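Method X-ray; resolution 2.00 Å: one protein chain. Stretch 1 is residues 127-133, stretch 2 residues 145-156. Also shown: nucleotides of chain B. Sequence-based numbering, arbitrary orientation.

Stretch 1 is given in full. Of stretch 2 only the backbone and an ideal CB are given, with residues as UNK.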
# COMPACT_ATOMS: atom_id res chain seq x y z
N THR A 127 5.24 -21.79 -20.84
CA THR A 127 5.59 -21.62 -22.25
C THR A 127 5.19 -20.21 -22.63
O THR A 127 4.01 -19.90 -22.74
CB THR A 127 4.87 -22.66 -23.13
OG1 THR A 127 5.18 -23.97 -22.65
CG2 THR A 127 5.37 -22.57 -24.60
N TYR A 128 6.18 -19.34 -22.76
CA TYR A 128 5.95 -17.90 -22.95
C TYR A 128 6.17 -17.54 -24.41
O TYR A 128 7.22 -17.84 -24.99
CB TYR A 128 6.95 -17.13 -22.08
CG TYR A 128 6.69 -15.64 -22.00
CD1 TYR A 128 5.64 -15.14 -21.25
CD2 TYR A 128 7.52 -14.74 -22.65
CE1 TYR A 128 5.43 -13.74 -21.16
CE2 TYR A 128 7.33 -13.38 -22.56
CZ TYR A 128 6.28 -12.89 -21.82
OH TYR A 128 6.10 -11.52 -21.74
N THR A 129 5.16 -16.92 -25.02
CA THR A 129 5.29 -16.52 -26.41
C THR A 129 6.21 -15.32 -26.52
O THR A 129 6.17 -14.42 -25.69
CB THR A 129 3.93 -16.17 -27.01
OG1 THR A 129 2.98 -17.16 -26.61
CG2 THR A 129 4.01 -16.13 -28.56
N GLY A 130 7.03 -15.30 -27.58
CA GLY A 130 7.80 -14.11 -27.87
C GLY A 130 6.91 -12.90 -28.18
O GLY A 130 5.70 -13.02 -28.32
N GLN A 131 7.53 -11.73 -28.29
CA GLN A 131 6.80 -10.51 -28.66
C GLN A 131 6.66 -10.43 -30.19
O GLN A 131 7.44 -11.05 -30.96
CB GLN A 131 7.55 -9.27 -28.15
CG GLN A 131 8.94 -9.08 -28.80
CD GLN A 131 9.65 -7.79 -28.38
OE1 GLN A 131 10.45 -7.80 -27.46
NE2 GLN A 131 9.36 -6.68 -29.08
N GLY A 132 5.65 -9.72 -30.65
CA GLY A 132 5.57 -9.35 -32.05
C GLY A 132 4.35 -9.91 -32.73
O GLY A 132 3.83 -10.95 -32.32
N GLY A 133 3.87 -9.18 -33.74
CA GLY A 133 2.82 -9.66 -34.61
C GLY A 133 1.53 -9.89 -33.87
O GLY A 133 0.68 -10.70 -34.27
N UNK A 145 3.66 -12.94 -38.71
CA UNK A 145 4.77 -13.74 -38.20
C UNK A 145 5.62 -12.99 -37.20
O UNK A 145 5.78 -11.77 -37.31
CB UNK A 145 5.65 -14.22 -39.36
N UNK A 146 6.19 -13.73 -36.25
CA UNK A 146 7.21 -13.19 -35.37
C UNK A 146 8.63 -13.33 -35.96
O UNK A 146 8.86 -14.13 -36.84
CB UNK A 146 7.14 -13.89 -34.01
N UNK A 147 9.56 -12.55 -35.43
CA UNK A 147 10.95 -12.62 -35.84
C UNK A 147 11.86 -12.77 -34.63
O UNK A 147 11.56 -12.29 -33.54
CB UNK A 147 11.33 -11.38 -36.65
N UNK A 148 13.00 -13.41 -34.85
CA UNK A 148 13.97 -13.63 -33.78
C UNK A 148 14.81 -12.36 -33.59
O UNK A 148 15.98 -12.30 -33.98
CB UNK A 148 14.86 -14.83 -34.09
N UNK A 149 14.19 -11.36 -33.00
CA UNK A 149 14.81 -10.08 -32.72
C UNK A 149 14.24 -9.42 -31.46
O UNK A 149 13.25 -9.85 -30.94
CB UNK A 149 14.64 -9.15 -33.92
N UNK A 150 14.91 -8.41 -30.98
CA UNK A 150 14.48 -7.70 -29.82
C UNK A 150 14.38 -8.66 -28.65
O UNK A 150 15.28 -9.38 -28.39
CB UNK A 150 13.15 -7.00 -30.08
N UNK A 151 13.24 -8.66 -27.98
CA UNK A 151 13.02 -9.49 -26.82
C UNK A 151 13.17 -10.97 -27.08
O UNK A 151 13.55 -11.69 -26.23
CB UNK A 151 11.62 -9.22 -26.26
N UNK A 152 12.77 -11.40 -28.26
CA UNK A 152 12.93 -12.75 -28.68
C UNK A 152 14.40 -13.17 -28.81
O UNK A 152 14.77 -14.18 -28.31
CB UNK A 152 12.20 -12.95 -30.01
N UNK A 153 15.22 -12.32 -29.40
CA UNK A 153 16.67 -12.52 -29.45
C UNK A 153 17.26 -12.50 -28.02
O UNK A 153 18.14 -13.31 -27.68
CB UNK A 153 17.33 -11.44 -30.32
N UNK A 154 16.75 -11.59 -27.19
CA UNK A 154 17.23 -11.42 -25.82
C UNK A 154 16.99 -12.68 -24.98
O UNK A 154 17.89 -13.15 -24.24
CB UNK A 154 16.54 -10.22 -25.17
N UNK A 155 15.78 -13.23 -25.09
CA UNK A 155 15.44 -14.50 -24.41
C UNK A 155 16.26 -15.65 -24.97
O UNK A 155 16.68 -16.56 -24.23
CB UNK A 155 13.95 -14.81 -24.55
N UNK A 156 16.50 -15.63 -26.28
CA UNK A 156 17.38 -16.67 -26.86
C UNK A 156 18.77 -16.63 -26.23
O UNK A 156 19.36 -17.67 -25.90
CB UNK A 156 17.50 -16.49 -28.38
N1 5CM B 7 2.24 -10.18 -22.85
C2 5CM B 7 1.77 -11.46 -22.51
N3 5CM B 7 2.36 -12.57 -22.95
C4 5CM B 7 3.42 -12.51 -23.72
C5 5CM B 7 3.92 -11.19 -24.08
C5A 5CM B 7 5.11 -11.10 -24.96
C6 5CM B 7 3.28 -10.07 -23.64
O2 5CM B 7 0.82 -11.59 -21.80
N4 5CM B 7 4.02 -13.58 -24.16
C1' 5CM B 7 1.50 -9.02 -22.42
C2' 5CM B 7 2.21 -7.81 -21.82
C3' 5CM B 7 1.24 -6.71 -22.18
C4' 5CM B 7 0.84 -7.10 -23.59
O4' 5CM B 7 0.89 -8.51 -23.58
O3' 5CM B 7 0.06 -6.76 -21.38
C5' 5CM B 7 1.66 -6.47 -24.72
O5' 5CM B 7 3.05 -6.65 -24.65
P 5CM B 7 3.97 -6.68 -25.92
OP1 5CM B 7 5.23 -7.19 -25.51
OP2 5CM B 7 3.27 -7.26 -27.01
P DT B 6 6.38 -5.54 -31.27
OP1 DT B 6 7.31 -6.59 -31.02
OP2 DT B 6 5.32 -5.78 -32.18
O5' DT B 6 5.72 -5.02 -29.94
C5' DT B 6 6.49 -4.88 -28.77
C4' DT B 6 5.72 -4.10 -27.74
O4' DT B 6 5.57 -2.74 -28.20
C3' DT B 6 4.30 -4.62 -27.49
O3' DT B 6 4.17 -5.17 -26.18
C2' DT B 6 3.42 -3.41 -27.70
C1' DT B 6 4.39 -2.26 -27.63
N1 DT B 6 3.97 -1.06 -28.37
C2 DT B 6 4.28 0.17 -27.86
O2 DT B 6 4.94 0.32 -26.86
N3 DT B 6 3.81 1.23 -28.59
C4 DT B 6 3.05 1.18 -29.74
O4 DT B 6 2.69 2.22 -30.27
C5 DT B 6 2.75 -0.14 -30.22
C7 DT B 6 1.94 -0.30 -31.46
C6 DT B 6 3.22 -1.18 -29.52

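Position 145 turns its CA-to-CB bond away from stretch 1, and no atom of that stretch lies within 5.5 Å of the ideal CB, so almost any residue would fit; it is Asp 145. At position 146 the bond points sideways, yet the carbonyl oxygens of Gly 130, Gln 131 and Gly 132 all lie on this side of the loop, the ideal CB standing 4.2 Å from Gln 131 O. A side chain long enough to bring a donor there would suit: glutamine, lysine or arginine. The residue is Gln 146, with chi1 m and chi2 t. Its NE2 donates to Gly 130 O (2.7 Å) and to Gly 132 O (3.0 Å), so one amide group ties together two carbonyls of the turn; Gln 146 NE2 also lies 3.3 Å from Gln 131 O, but at a poor angle for a hydrogen bond.

Positions 147, 148 and 149 have ideal CB atoms with nothing of stretch 1 within 5.5 Å, and the visible atoms restrict them little. They are Leu 147, Leu 148 and Glu 149. The backbone of Leu 147 still takes part, its N donating to a water (Leu 147 N to water O 2.9 Å) that in turn donates to Gln 131 O (3.0 Å from the water O).

Position 150 has phi/psi of 59/-128, angles that favour glycine, and its CB points toward stretch 1, 3.8 Å from Gln 131 OE1. Glycine would be easiest, while a flexible polar chain could pass alongside the amide. It is Arg 150, the N-cap residue, whose CD packs 3.6 Å from Gln 131 NE2.

At 151 the helical angles would admit many residues, but an ideal CB would lie 2.2 Å from Gln 131 OE1, a clash. Glycine is indicated, and Gly 151 is found. The close approach lets its N donate a weak hydrogen bond to Gln 131 OE1 (3.0 Å).

Position 152 points sideways, with Gln 131 N and Gln 131 O both exposed to it. A short side chain carrying both an acceptor and a donor, asparagine above all, could pair with them. Asn 152 does so: OD1 accepts from Gln 131 N (2.8 Å), and ND2 donates to Gln 131 O (3.0 Å) and to Leu 147 O (3.0 Å).

Positions 153, 154 and 156 are out of reach; they are Leu 153, Ala 154 and Lys 156. Position 155 points toward stretch 1, where the Tyr 128 ring invites an apolar chain such as leucine, isoleucine or methionine. Leu 155 places CD1 at the ring edge, 4.3 Å from Tyr 128 CD2.

Stretch 2 145-156: DQLLERGNLALK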
# COMPACT_ATOMS: atom_id res chain seq x y z
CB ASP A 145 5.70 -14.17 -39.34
CG ASP A 145 5.11 -15.23 -40.25
OD1 ASP A 145 3.99 -15.72 -39.99
OD2 ASP A 145 5.81 -15.59 -41.23
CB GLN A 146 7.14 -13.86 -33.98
CG GLN A 146 5.85 -13.49 -33.23
CD GLN A 146 5.86 -13.93 -31.77
OE1 GLN A 146 6.61 -14.82 -31.37
NE2 GLN A 146 5.03 -13.29 -30.97
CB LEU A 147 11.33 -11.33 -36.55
CG LEU A 147 10.66 -11.11 -37.90
CD1 LEU A 147 10.72 -9.64 -38.26
CD2 LEU A 147 11.38 -11.95 -38.91
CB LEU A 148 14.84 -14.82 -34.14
CG LEU A 148 15.77 -15.39 -33.05
CD1 LEU A 148 14.99 -15.65 -31.73
CD2 LEU A 148 16.46 -16.67 -33.60
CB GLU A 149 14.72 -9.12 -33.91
CG GLU A 149 13.36 -9.11 -34.53
CD GLU A 149 13.20 -8.09 -35.62
OE1 GLU A 149 14.08 -7.94 -36.46
OE2 GLU A 149 12.15 -7.45 -35.62
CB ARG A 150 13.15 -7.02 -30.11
CG ARG A 150 13.23 -5.94 -31.15
CD ARG A 150 11.85 -5.39 -31.37
NE ARG A 150 11.70 -4.84 -32.68
CZ ARG A 150 11.99 -3.59 -32.98
NH1 ARG A 150 12.44 -2.79 -32.04
NH2 ARG A 150 11.83 -3.17 -34.22
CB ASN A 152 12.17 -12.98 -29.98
CG ASN A 152 10.69 -12.62 -29.87
OD1 ASN A 152 10.15 -12.50 -28.81
ND2 ASN A 152 10.06 -12.47 -30.99
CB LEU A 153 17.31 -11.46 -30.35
CG LEU A 153 18.84 -11.51 -30.47
CD1 LEU A 153 19.32 -12.87 -31.05
CD2 LEU A 153 19.35 -10.33 -31.30
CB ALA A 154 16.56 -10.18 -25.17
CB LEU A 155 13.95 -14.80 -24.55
CG LEU A 155 13.02 -13.91 -23.69
CD1 LEU A 155 11.57 -14.12 -24.09
CD2 LEU A 155 13.23 -14.24 -22.22
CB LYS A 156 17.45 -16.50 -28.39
CG LYS A 156 18.75 -16.98 -29.07
CD LYS A 156 18.67 -16.71 -30.61
CE LYS A 156 20.04 -16.81 -31.33
NZ LYS A 156 20.52 -18.22 -31.38
O HOH W 1 8.77 -10.52 -33.56
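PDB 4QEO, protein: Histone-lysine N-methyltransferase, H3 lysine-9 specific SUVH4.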